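PDB 3H1Q: ethanolamine utilization protein EutJ from Carboxydothermus hydrogenoformans Z-2901, which binds ATP in the cleft of an actin-like (ASKHA) ATPase fold and is probably an accessory protein of ethanolamine utilization. Local coordinates for residues V18-N23 with K81-R86; A59-D64 with I71-I76; G170-S175 with I184-A189; E190-K193 with S197-R200; V209-A214 with S247-K252. One frame throughout, in Å; residues are numbered along the deposited sequence.

Interaction 1 (V18-N23 with K81-R86); sequences VREIVN and KAKVER
Glu20 faces helix 70-87 across a wide gap, its CA lying 8.2 Å from that of Val84, so the backbones stay apart and side chains alone bridge the space. With a positive phi of 42°, Glu20 is the C-prime residue of the Schellman motif that ends helix 3-18, where Ile21 N bonds back to Leu16 O. The turn made there aims Glu20 CB at the second helix. One salt bridge carries the contact: Lys83 NZ donates to Glu20 OE2 at 3.2 Å. The ammonium comes from above the carboxylate, 46° out of its plane, rather than head-on. Beyond CG the Glu20 chain is extended, whereas that of Lys83 starts with CG anti to its backbone N (chi1 177°) and then bends twice, and the two side chains cross at about a right angle. This bend also brings the methylene CD of Lys83 within 3.7 Å of Glu20 OE2, so CD and NZ both approach the same carboxylate oxygen. Arg86 adds opposite charge farther off, its NH2 6.1 Å from Glu20 OE1, which may favour the carboxylate electrostatically without touching it. One turn apart on the same helix, Lys81 NZ and Glu85 OE2 form their own salt bridge, 2.9 Å long and on the syn side of the carboxylate; both ends also bond to the backbone of Leu92. The contact lies at the surface. Val22 and Val84 both rest on Ala53 of strand 51-58, while Glu20 and Val22 touch Leu87 of helix 70-87, joining the end of helix 3-18 to the helix beside that edge strand.

Interaction 2 (A59-D64 with I71-I76); sequences ASVVKD and IGAIQI
Val61 pushes its two methyl groups against the first part of helix 70-87, with its CA 6.0 Å from that of Ala73. CG1 is anti to the carbonyl carbon of its own residue (chi1 -56°), and it is this branch that reaches the helix backbone, meeting Ala73 N at 3.9 Å and the carbonyl carbon of Gly72 at 4.3 Å. The other branch, CG2, meets the methyl group of Ala73, 4.3 Å from its CB. With glycine and alanine at these helix positions, the valine lies against the main chain. The loop 59-64 leads from strand 51-58 to helix 70-87, and so belongs to the crossing from the third strand to the first helix of the sheet in the ribonuclease H-like domain that actin-like ATPases share. Ile40 of strand 39-45 touches both Val61 and Ile76, while Ala73 packs on Val114 of helix 110-117. At the strand end of the loop, Ala59 CB meets Ile76 CG1 at 4.4 Å, a second apolar touch. Ala59 also bonds through its backbone to Ala38, a residue of the ATP site, and its side chain is about 9 Å from the nucleotide at the nearest atoms.

Interaction 3 (G170-S175 with I184-A189); sequences GGTHLS and IPFEEA
Ser175 and Ala189 mark the close approach of two successive helices, 171-182 and 186-194, joined by a short loop in the nucleotide-binding domain of the actin-like ATPase fold; their CA atoms are 6.1 Å apart. Here the packing is buried and involves small groups. The methyl group of Ala189 points at the first helix and also touches Leu178 and Ala179 farther along it. Ser175 turns its CB to the aromatic ring of Phe186, while its hydroxyl probably bonds to Glu190 of the ATP site, which would let one residue serve both the helix interface and the pocket. Toward solvent the character changes. Phe186 is exposed overall, yet with CG anti to the backbone N (chi1 -175°) its ring swings back across the gap between the helices. Its CE1 comes within 3.8 Å of Ser175 CB, and it also leans on Leu176. The side chains of Thr172 and Phe186 cross at about a right angle, though how closely they approach is doubtful in the model; the hydroxyl of Thr172 is engaged elsewhere, by the carbonyl of Gly148 in the ATP site. Thr172 O lies at the edge of the Phe186 ring, in its plane and 3.8 Å from CE1. In the buried part the nearest atoms are Ala189 CB and Ser175 O, separated by 3.7 Å.

Interaction 4 (E190-K193 with S197-R200); sequences ETIK and SRHR. With ATP (adenosine-5'-triphosphate), chain C.
The packing of Ile192 and Lys193 against Arg198 and His199 closes the turn between helix 186-194 and helix 199-220, beside the adenosine end of the ATP pocket. Ile192 and Arg198 have CA atoms 6.6 Å apart, and their side chains cross obliquely. The CG2 methyl of Ile192 sits over the centre of one face of the Arg198 guanidinium, 4.0 Å above its plane, and also meets Arg198 CB and CG. Bends at chi2 and chi3 fold the arginine back over the isoleucine, while its NH2 reaches a salt bridge with Glu201. Replacing Arg198 by an alanine here would probably uncover the CG2 side of Ile192 and leave Glu201 without that charged mate. On the inner side, His199 NE2 approaches Lys193 O at 3.6 Å. The imidazole is fixed in place by a hydrogen bond between ND1 and Thr240 N and by stacking on Phe196, and its CE1 lies 3.7 Å from N1 of the adenine, a van der Waals approach. Helix 186-194 takes the ribose. Glu190 OE2 accepts a hydrogen bond from ATP O2' at 2.6 Å, and Lys193 NZ donates one to the same O2' at 2.7 Å. A bend at chi2 (75°) turns the glutamate carboxylate toward the sugar, while the lysine runs extended until its last torsion. The 2'-hydroxyl is thus gripped as donor and as acceptor at once, a glutamate-lysine pairing like that on the ribose in Hsp70 relatives, and such a grip is consistent with a preference for ribonucleotides over their deoxy counterparts.

Interaction 5 (V209-A214 with S247-K252); sequences VIEKMA and SRFLGK
Ala214 and Phe249 lie in the interface between helix 199-220 and the last turn of helix 242-250, two helices of the nucleotide-binding fold linked in sequence through strand 230-233. The backbones come very near at Ala214, whose CA is 4.8 Å from that of Leu250, because only a methyl group stands between them. That methyl, CB, meets Phe249 CB at 3.6 Å and Leu250 CB at 4.1 Å. Almost one turn earlier on helix 199-220, Glu211 meets the ring of Phe249. Glu211 CG makes a CH-pi contact from over one face, 3.6 Å from the ring centroid and 19° off its normal. The extended glutamate chain continues beyond the ring's rim, with carboxylate and ring planes only 6° apart. Phe249 CG is anti to its carbonyl carbon (chi1 -58°), a torsion that directs the ring toward Glu211, and Arg207 touches the ring as well. A leucine in place of Phe249 has no flat face for Glu211 CG, and the glutamate would probably be freer to turn. Ile210, the selenomethionine Met213 and Ala214 all rest on Phe246, completing the apolar helix-to-helix packing that flanks the central sheet in the second lobe of actin-like ATPases.

How the interactions relate
Interactions 1 and 2 share helix 70-87, and the second is nested inside the chain loop closed by the first; the remaining three follow in series later in the chain. Interaction 1 is a surface contact, resting on charge, whereas the others are partly buried. Apolar contact carries interactions 2, 3 and 5, but interaction 4 adds polar bonds to ATP. Interactions 3 and 4 meet on helix 186-194, where the Ser175 hydroxyl probably bonds to Glu190. Interaction 4 uses the start of helix 199-220 and interaction 5 its middle, and Leu174 of interaction 3 packs on Val209 of interaction 5. Interactions 1 and 5 lie on opposite sides of the chain's centre, about 37 Å apart between centres.

Interaction 1 (V18-N23 with K81-R86)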
# COMPACT_ATOMS: atom_id res chain seq x y z
N VAL A 18 13.78 -2.49 5.32
CA VAL A 18 14.10 -2.83 6.70
C VAL A 18 15.61 -2.91 7.06
O VAL A 18 16.03 -2.40 8.09
CB VAL A 18 13.38 -4.11 7.13
CG1 VAL A 18 13.69 -4.41 8.57
CG2 VAL A 18 11.89 -3.99 6.93
N ARG A 19 16.43 -3.57 6.25
CA ARG A 19 17.85 -3.68 6.63
C ARG A 19 18.65 -2.50 6.07
O ARG A 19 19.87 -2.49 6.15
CB ARG A 19 18.46 -4.98 6.15
CG ARG A 19 17.63 -6.15 6.31
CD ARG A 19 17.56 -6.60 7.70
NE ARG A 19 16.41 -7.49 7.83
CZ ARG A 19 16.02 -8.11 8.94
NH1 ARG A 19 16.67 -7.97 10.10
NH2 ARG A 19 14.94 -8.89 8.89
N GLU A 20 17.92 -1.53 5.51
CA GLU A 20 18.52 -0.33 4.90
C GLU A 20 19.78 -0.64 4.09
O GLU A 20 20.87 -0.28 4.50
CB GLU A 20 18.84 0.70 5.99
CG GLU A 20 17.62 1.14 6.80
CD GLU A 20 17.96 2.17 7.88
OE1 GLU A 20 19.17 2.39 8.14
OE2 GLU A 20 17.02 2.76 8.47
N ILE A 21 19.62 -1.36 2.99
CA ILE A 21 20.72 -1.53 2.05
C ILE A 21 20.12 -1.34 0.69
O ILE A 21 18.90 -1.26 0.57
CB ILE A 21 21.40 -2.94 2.12
CG1 ILE A 21 20.54 -4.01 1.40
CG2 ILE A 21 21.89 -3.27 3.57
CD1 ILE A 21 20.48 -5.41 2.01
N VAL A 22 20.98 -1.28 -0.32
CA VAL A 22 20.57 -1.13 -1.72
C VAL A 22 20.99 -2.30 -2.63
O VAL A 22 21.85 -3.11 -2.28
CB VAL A 22 21.15 0.14 -2.33
CG1 VAL A 22 20.61 1.34 -1.59
CG2 VAL A 22 22.64 0.11 -2.26
N ASN A 23 20.38 -2.35 -3.81
CA ASN A 23 20.62 -3.36 -4.81
C ASN A 23 21.40 -2.67 -5.90
O ASN A 23 20.81 -1.99 -6.71
CB ASN A 23 19.27 -3.88 -5.35
CG ASN A 23 19.40 -5.03 -6.36
OD1 ASN A 23 20.48 -5.42 -6.77
ND2 ASN A 23 18.25 -5.55 -6.77
N LYS A 81 14.05 10.57 1.00
CA LYS A 81 14.94 10.84 -0.13
C LYS A 81 16.38 10.89 0.30
O LYS A 81 17.26 10.41 -0.41
CB LYS A 81 14.61 12.16 -0.78
CG LYS A 81 15.25 12.34 -2.12
CD LYS A 81 14.61 13.48 -2.88
CE LYS A 81 15.50 14.70 -2.90
NZ LYS A 81 16.52 14.62 -3.98
N ALA A 82 16.64 11.45 1.48
CA ALA A 82 18.01 11.59 1.92
C ALA A 82 18.54 10.28 2.41
O ALA A 82 19.71 9.99 2.22
CB ALA A 82 18.12 12.63 2.98
N LYS A 83 17.70 9.49 3.07
CA LYS A 83 18.19 8.22 3.61
C LYS A 83 18.62 7.37 2.45
O LYS A 83 19.73 6.83 2.44
CB LYS A 83 17.12 7.48 4.40
CG LYS A 83 17.63 6.12 4.90
CD LYS A 83 17.03 5.63 6.21
CE LYS A 83 15.54 5.47 6.10
NZ LYS A 83 14.95 4.96 7.38
N VAL A 84 17.72 7.26 1.48
CA VAL A 84 17.93 6.42 0.33
C VAL A 84 19.14 6.95 -0.40
O VAL A 84 20.02 6.18 -0.81
CB VAL A 84 16.67 6.37 -0.55
CG1 VAL A 84 17.01 5.97 -1.98
CG2 VAL A 84 15.67 5.41 0.07
N GLU A 85 19.24 8.27 -0.52
CA GLU A 85 20.40 8.85 -1.16
C GLU A 85 21.74 8.57 -0.48
O GLU A 85 22.70 8.35 -1.16
CB GLU A 85 20.20 10.33 -1.42
CG GLU A 85 19.35 10.55 -2.64
CD GLU A 85 18.93 12.00 -2.81
OE1 GLU A 85 19.29 12.85 -1.97
OE2 GLU A 85 18.22 12.28 -3.80
N ARG A 86 21.81 8.53 0.85
CA ARG A 86 23.09 8.19 1.46
C ARG A 86 23.44 6.71 1.19
O ARG A 86 24.61 6.34 1.03
CB ARG A 86 23.17 8.59 2.96
CG ARG A 86 22.39 7.73 3.97
CD ARG A 86 22.63 8.17 5.46
NE ARG A 86 21.50 7.93 6.42
CZ ARG A 86 20.52 8.80 6.74
NH1 ARG A 86 20.47 10.01 6.17
NH2 ARG A 86 19.57 8.48 7.64

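Interaction 2 (A59-D64 with I71-I76)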
# COMPACT_ATOMS: atom_id res chain seq x y z
N ALA A 59 3.27 7.42 9.20
CA ALA A 59 2.79 8.79 9.15
C ALA A 59 1.39 8.99 8.59
O ALA A 59 1.08 8.64 7.44
CB ALA A 59 3.76 9.65 8.36
N SER A 60 0.58 9.66 9.40
CA SER A 60 -0.78 10.06 9.10
C SER A 60 -0.86 11.43 8.44
O SER A 60 -1.35 12.37 9.05
CB SER A 60 -1.53 10.14 10.42
OG SER A 60 -0.62 10.62 11.41
N VAL A 61 -0.40 11.56 7.21
CA VAL A 61 -0.51 12.85 6.51
C VAL A 61 -1.64 12.81 5.54
O VAL A 61 -1.89 13.77 4.81
CB VAL A 61 0.75 13.21 5.75
CG1 VAL A 61 1.93 13.19 6.70
CG2 VAL A 61 0.94 12.30 4.57
N VAL A 62 -2.31 11.67 5.49
CA VAL A 62 -3.63 11.65 4.89
C VAL A 62 -4.64 11.08 5.89
O VAL A 62 -4.52 9.92 6.35
CB VAL A 62 -3.65 10.96 3.52
CG1 VAL A 62 -4.95 11.23 2.84
CG2 VAL A 62 -2.54 11.50 2.68
N LYS A 63 -5.60 11.95 6.26
CA LYS A 63 -6.72 11.63 7.14
C LYS A 63 -7.96 12.01 6.36
O LYS A 63 -8.27 13.21 6.23
CB LYS A 63 -6.66 12.42 8.46
CG LYS A 63 -6.32 11.60 9.70
CD LYS A 63 -5.79 12.44 10.86
CE LYS A 63 -6.83 13.44 11.43
NZ LYS A 63 -7.85 12.87 12.38
N ASP A 64 -8.66 11.01 5.84
CA ASP A 64 -9.83 11.23 4.99
C ASP A 64 -9.42 11.69 3.58
O ASP A 64 -10.21 12.26 2.85
CB ASP A 64 -10.81 12.27 5.61
CG ASP A 64 -11.40 11.85 6.97
OD1 ASP A 64 -11.51 10.63 7.24
OD2 ASP A 64 -11.80 12.75 7.76
N ILE A 71 3.04 19.87 5.28
CA ILE A 71 4.42 20.20 5.65
C ILE A 71 5.10 18.96 6.21
O ILE A 71 6.16 18.57 5.72
CB ILE A 71 4.45 21.39 6.66
CG1 ILE A 71 4.06 22.70 5.95
CG2 ILE A 71 5.77 21.51 7.41
CD1 ILE A 71 4.27 22.71 4.43
N GLY A 72 4.48 18.36 7.22
CA GLY A 72 4.87 17.03 7.74
C GLY A 72 5.17 16.06 6.60
O GLY A 72 6.19 15.38 6.65
N ALA A 73 4.32 16.03 5.57
CA ALA A 73 4.58 15.23 4.39
C ALA A 73 5.99 15.48 3.86
O ALA A 73 6.83 14.54 3.83
CB ALA A 73 3.56 15.48 3.31
N ILE A 74 6.25 16.74 3.48
CA ILE A 74 7.48 17.16 2.80
C ILE A 74 8.70 16.83 3.64
O ILE A 74 9.69 16.26 3.13
CB ILE A 74 7.41 18.63 2.43
CG1 ILE A 74 6.37 18.81 1.32
CG2 ILE A 74 8.76 19.17 1.99
CD1 ILE A 74 6.12 20.25 0.94
N GLN A 75 8.62 17.15 4.92
CA GLN A 75 9.63 16.68 5.87
C GLN A 75 9.93 15.18 5.72
O GLN A 75 11.12 14.81 5.62
CB GLN A 75 9.19 16.95 7.30
CG GLN A 75 9.84 18.14 7.95
CD GLN A 75 8.80 19.03 8.63
OE1 GLN A 75 7.87 19.51 7.97
NE2 GLN A 75 8.95 19.24 9.94
N ILE A 76 8.87 14.35 5.73
CA ILE A 76 9.00 12.88 5.60
C ILE A 76 9.59 12.51 4.24
O ILE A 76 10.65 11.88 4.17
CB ILE A 76 7.65 12.09 5.84
CG1 ILE A 76 7.05 12.35 7.24
CG2 ILE A 76 7.84 10.58 5.59
CD1 ILE A 76 7.96 11.96 8.40

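Interaction 3 (G170-S175 with I184-A189)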
# COMPACT_ATOMS: atom_id res chain seq x y z
N GLY A 170 -10.37 0.34 7.31
CA GLY A 170 -9.01 -0.17 7.22
C GLY A 170 -8.34 -0.53 8.53
O GLY A 170 -8.99 -0.56 9.60
N GLY A 171 -7.04 -0.77 8.44
CA GLY A 171 -6.23 -1.27 9.53
C GLY A 171 -6.52 -0.63 10.86
O GLY A 171 -6.39 -1.26 11.92
N THR A 172 -6.94 0.62 10.82
CA THR A 172 -7.02 1.38 12.05
C THR A 172 -8.19 0.94 12.88
O THR A 172 -8.08 0.80 14.08
CB THR A 172 -7.06 2.89 11.77
OG1 THR A 172 -6.34 3.17 10.56
CG2 THR A 172 -6.43 3.66 12.93
N HIS A 173 -9.32 0.71 12.22
CA HIS A 173 -10.50 0.24 12.89
C HIS A 173 -10.14 -1.05 13.57
O HIS A 173 -10.34 -1.17 14.76
CB HIS A 173 -11.62 0.05 11.88
CG HIS A 173 -11.88 1.28 11.06
ND1 HIS A 173 -11.53 1.37 9.73
CD2 HIS A 173 -12.41 2.48 11.40
CE1 HIS A 173 -11.86 2.57 9.27
NE2 HIS A 173 -12.40 3.26 10.26
N LEU A 174 -9.53 -1.98 12.83
CA LEU A 174 -8.95 -3.17 13.45
C LEU A 174 -8.20 -2.82 14.73
O LEU A 174 -8.53 -3.33 15.80
CB LEU A 174 -7.98 -3.90 12.51
CG LEU A 174 -8.27 -4.35 11.09
CD1 LEU A 174 -7.02 -5.00 10.56
CD2 LEU A 174 -9.38 -5.32 11.02
N SER A 175 -7.19 -1.96 14.62
CA SER A 175 -6.35 -1.63 15.79
C SER A 175 -7.18 -0.98 16.90
O SER A 175 -6.95 -1.25 18.08
CB SER A 175 -5.19 -0.71 15.40
OG SER A 175 -4.61 -1.13 14.17
N ILE A 184 -6.97 -0.89 25.66
CA ILE A 184 -5.55 -0.57 25.58
C ILE A 184 -5.34 0.73 24.78
O ILE A 184 -6.00 0.91 23.74
CB ILE A 184 -4.82 -1.75 24.90
N PRO A 185 -4.41 1.63 25.24
CA PRO A 185 -4.03 2.84 24.47
C PRO A 185 -3.77 2.49 23.02
O PRO A 185 -3.23 1.42 22.73
CB PRO A 185 -2.74 3.28 25.12
CG PRO A 185 -2.74 2.69 26.47
CD PRO A 185 -3.71 1.56 26.53
N PHE A 186 -4.16 3.37 22.10
CA PHE A 186 -4.10 3.01 20.67
C PHE A 186 -2.68 2.60 20.20
O PHE A 186 -2.53 1.66 19.42
CB PHE A 186 -4.69 4.13 19.79
CG PHE A 186 -4.77 3.79 18.30
CD1 PHE A 186 -5.91 3.19 17.76
CD2 PHE A 186 -3.71 4.08 17.44
CE1 PHE A 186 -5.99 2.89 16.39
CE2 PHE A 186 -3.78 3.77 16.07
CZ PHE A 186 -4.91 3.18 15.54
N GLU A 187 -1.65 3.31 20.68
CA GLU A 187 -0.28 2.97 20.33
C GLU A 187 -0.05 1.57 20.86
O GLU A 187 0.28 0.67 20.10
CB GLU A 187 0.73 3.96 20.89
N GLU A 188 -0.28 1.36 22.16
CA GLU A 188 -0.14 0.05 22.78
C GLU A 188 -0.71 -1.06 21.87
O GLU A 188 -0.04 -2.05 21.57
CB GLU A 188 -0.78 0.04 24.18
CG GLU A 188 -0.63 -1.25 24.99
CD GLU A 188 -1.66 -1.37 26.14
OE1 GLU A 188 -1.49 -0.73 27.21
OE2 GLU A 188 -2.66 -2.11 25.96
N ALA A 189 -1.94 -0.87 21.40
CA ALA A 189 -2.60 -1.85 20.55
C ALA A 189 -1.93 -2.00 19.19
O ALA A 189 -1.82 -3.11 18.71
CB ALA A 189 -4.07 -1.53 20.38

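Interaction 4 (E190-K193 with S197-R200)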
# COMPACT_ATOMS: atom_id res chain seq x y z
N GLU A 190 -1.51 -0.90 18.58
CA GLU A 190 -0.85 -0.97 17.26
C GLU A 190 0.46 -1.77 17.33
O GLU A 190 0.73 -2.61 16.47
CB GLU A 190 -0.60 0.44 16.69
CG GLU A 190 -0.07 0.49 15.26
CD GLU A 190 -1.11 0.18 14.20
OE1 GLU A 190 -2.27 -0.07 14.56
OE2 GLU A 190 -0.78 0.17 13.00
N THR A 191 1.26 -1.51 18.37
CA THR A 191 2.45 -2.31 18.63
C THR A 191 2.07 -3.80 18.68
O THR A 191 2.70 -4.59 17.98
CB THR A 191 3.14 -1.87 19.91
N ILE A 192 1.03 -4.18 19.43
CA ILE A 192 0.51 -5.58 19.42
C ILE A 192 0.11 -6.04 18.01
O ILE A 192 0.75 -6.92 17.45
CB ILE A 192 -0.72 -5.84 20.38
CG1 ILE A 192 -0.47 -5.38 21.83
CG2 ILE A 192 -1.12 -7.31 20.35
CD1 ILE A 192 0.86 -5.81 22.45
N LYS A 193 -0.93 -5.46 17.45
CA LYS A 193 -1.38 -5.86 16.14
C LYS A 193 -0.23 -6.17 15.20
O LYS A 193 -0.32 -7.06 14.37
CB LYS A 193 -2.23 -4.77 15.52
CG LYS A 193 -2.80 -5.08 14.16
CD LYS A 193 -3.68 -3.94 13.73
CE LYS A 193 -4.02 -3.99 12.26
NZ LYS A 193 -3.41 -2.85 11.52
N SER A 197 3.91 -12.55 16.56
CA SER A 197 3.61 -13.49 17.65
C SER A 197 2.12 -13.49 18.04
O SER A 197 1.49 -14.55 18.20
CB SER A 197 4.49 -13.17 18.89
N ARG A 198 1.55 -12.29 18.13
CA ARG A 198 0.21 -12.13 18.66
C ARG A 198 -0.94 -12.35 17.66
O ARG A 198 -2.08 -12.44 18.09
CB ARG A 198 0.07 -10.78 19.34
CG ARG A 198 1.36 -10.21 19.92
CD ARG A 198 1.66 -10.71 21.34
NE ARG A 198 0.48 -10.69 22.22
CZ ARG A 198 0.25 -9.82 23.21
NH1 ARG A 198 1.13 -8.86 23.49
NH2 ARG A 198 -0.87 -9.90 23.92
N HIS A 199 -0.69 -12.43 16.35
CA HIS A 199 -1.81 -12.59 15.39
C HIS A 199 -2.72 -13.73 15.77
O HIS A 199 -3.94 -13.63 15.67
CB HIS A 199 -1.36 -12.86 13.96
CG HIS A 199 -0.56 -11.76 13.34
ND1 HIS A 199 -0.55 -11.53 11.99
CD2 HIS A 199 0.28 -10.85 13.89
CE1 HIS A 199 0.25 -10.51 11.73
NE2 HIS A 199 0.78 -10.09 12.86
N ARG A 200 -2.12 -14.84 16.20
CA ARG A 200 -2.88 -16.00 16.61
C ARG A 200 -3.94 -15.60 17.63
O ARG A 200 -5.12 -15.87 17.43
CB ARG A 200 -1.94 -17.09 17.16
CG ARG A 200 -1.18 -17.87 16.05
CD ARG A 200 -0.14 -18.90 16.59
NE ARG A 200 1.05 -18.90 15.74
CZ ARG A 200 1.47 -19.91 14.97
NH1 ARG A 200 0.82 -21.08 14.94
NH2 ARG A 200 2.57 -19.75 14.23
PG ATP C . -2.03 2.89 1.17
O1G ATP C . -0.58 2.47 1.32
O2G ATP C . -3.00 1.74 1.16
O3G ATP C . -2.29 3.80 -0.02
PB ATP C . -1.58 3.43 3.88
O1B ATP C . -2.15 4.13 5.07
O2B ATP C . -0.12 3.65 3.63
O3B ATP C . -2.43 3.67 2.54
PA ATP C . -0.96 0.54 4.03
O1A ATP C . 0.50 0.91 4.03
O2A ATP C . -1.50 -0.23 2.85
O3A ATP C . -1.90 1.86 4.12
O5' ATP C . -1.34 -0.15 5.42
C5' ATP C . -1.17 0.43 6.70
C4' ATP C . -1.88 -0.53 7.63
O4' ATP C . -1.29 -1.83 7.51
C3' ATP C . -1.72 -0.14 9.08
O3' ATP C . -2.97 -0.20 9.77
C2' ATP C . -0.83 -1.20 9.68
O2' ATP C . -1.18 -1.46 11.03
C1' ATP C . -1.06 -2.41 8.79
N9 ATP C . 0.14 -3.29 9.02
C8 ATP C . 1.43 -3.04 8.74
N7 ATP C . 2.25 -4.04 9.19
C5 ATP C . 1.48 -4.97 9.79
C6 ATP C . 1.67 -6.28 10.46
N6 ATP C . 2.90 -6.83 10.60
N1 ATP C . 0.58 -6.92 10.95
C2 ATP C . -0.67 -6.42 10.84
N3 ATP C . -0.92 -5.24 10.23
C4 ATP C . 0.09 -4.47 9.69

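Interaction 5 (V209-A214 with S247-K252)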
# COMPACT_ATOMS: atom_id res chain seq x y z
N VAL A 209 -14.47 -6.95 12.24
CA VAL A 209 -14.12 -5.92 11.25
C VAL A 209 -13.90 -6.52 9.85
O VAL A 209 -14.39 -5.96 8.85
CB VAL A 209 -12.87 -5.11 11.69
CG1 VAL A 209 -12.90 -3.72 11.09
CG2 VAL A 209 -12.77 -5.04 13.22
N ILE A 210 -13.17 -7.66 9.80
CA ILE A 210 -12.90 -8.39 8.55
C ILE A 210 -14.19 -8.88 7.89
O ILE A 210 -14.33 -8.79 6.66
CB ILE A 210 -11.96 -9.62 8.76
CG1 ILE A 210 -10.90 -9.36 9.84
CG2 ILE A 210 -11.37 -10.13 7.40
CD1 ILE A 210 -9.51 -9.17 9.34
N GLU A 211 -15.12 -9.39 8.70
CA GLU A 211 -16.43 -9.82 8.19
C GLU A 211 -17.03 -8.66 7.41
O GLU A 211 -17.30 -8.78 6.20
CB GLU A 211 -17.38 -10.22 9.34
CG GLU A 211 -16.82 -11.21 10.40
CD GLU A 211 -17.86 -11.74 11.41
OE1 GLU A 211 -19.08 -11.69 11.12
OE2 GLU A 211 -17.45 -12.21 12.50
N LYS A 212 -17.20 -7.54 8.13
CA LYS A 212 -17.71 -6.27 7.60
C LYS A 212 -17.03 -5.88 6.30
O LYS A 212 -17.69 -5.63 5.27
CB LYS A 212 -17.48 -5.17 8.65
CG LYS A 212 -17.83 -3.76 8.16
CD LYS A 212 -17.34 -2.67 9.12
CE LYS A 212 -17.82 -1.29 8.65
NZ LYS A 212 -18.53 -0.50 9.72
N MSE A 213 -15.70 -5.84 6.36
CA MSE A 213 -14.88 -5.52 5.20
C MSE A 213 -15.29 -6.33 3.97
O MSE A 213 -15.70 -5.75 2.95
CB MSE A 213 -13.41 -5.74 5.55
CG MSE A 213 -12.91 -4.72 6.56
SE MSE A 213 -10.96 -4.72 6.83
CE MSE A 213 -10.85 -3.31 8.17
N ALA A 214 -15.21 -7.66 4.12
CA ALA A 214 -15.51 -8.64 3.07
C ALA A 214 -16.90 -8.50 2.44
O ALA A 214 -17.05 -8.53 1.21
CB ALA A 214 -15.32 -10.06 3.61
N SER A 247 -11.12 -14.76 2.87
CA SER A 247 -11.54 -15.59 1.75
C SER A 247 -12.91 -16.24 2.04
O SER A 247 -13.68 -16.47 1.10
CB SER A 247 -10.50 -16.62 1.41
N ARG A 248 -13.22 -16.49 3.32
CA ARG A 248 -14.54 -17.03 3.71
C ARG A 248 -15.64 -16.01 3.52
O ARG A 248 -16.42 -16.11 2.55
CB ARG A 248 -14.54 -17.55 5.16
N PHE A 249 -15.69 -15.00 4.40
CA PHE A 249 -16.82 -14.06 4.47
C PHE A 249 -17.19 -13.46 3.14
O PHE A 249 -18.34 -13.09 2.92
CB PHE A 249 -16.56 -12.95 5.46
CG PHE A 249 -16.29 -13.44 6.83
CD1 PHE A 249 -17.31 -13.91 7.63
CD2 PHE A 249 -14.99 -13.41 7.34
CE1 PHE A 249 -17.05 -14.38 8.94
CE2 PHE A 249 -14.71 -13.87 8.64
CZ PHE A 249 -15.75 -14.36 9.44
N LEU A 250 -16.21 -13.35 2.25
CA LEU A 250 -16.47 -12.82 0.92
C LEU A 250 -17.24 -13.82 0.06
O LEU A 250 -18.19 -13.46 -0.65
CB LEU A 250 -15.16 -12.40 0.24
CG LEU A 250 -15.33 -11.99 -1.23
CD1 LEU A 250 -15.85 -10.57 -1.35
CD2 LEU A 250 -14.01 -12.14 -1.96
N GLY A 251 -16.84 -15.09 0.14
CA GLY A 251 -17.45 -16.10 -0.68
C GLY A 251 -16.44 -16.80 -1.55
O GLY A 251 -16.46 -18.02 -1.64
N LYS A 252 -15.56 -16.05 -2.21
CA LYS A 252 -14.46 -16.71 -2.91
C LYS A 252 -13.11 -16.44 -2.28
O LYS A 252 -12.92 -15.44 -1.56
CB LYS A 252 -14.47 -16.48 -4.43
CG LYS A 252 -14.77 -15.07 -4.92
CD LYS A 252 -15.00 -15.11 -6.45
CE LYS A 252 -14.68 -13.76 -7.13
NZ LYS A 252 -15.75 -12.71 -7.01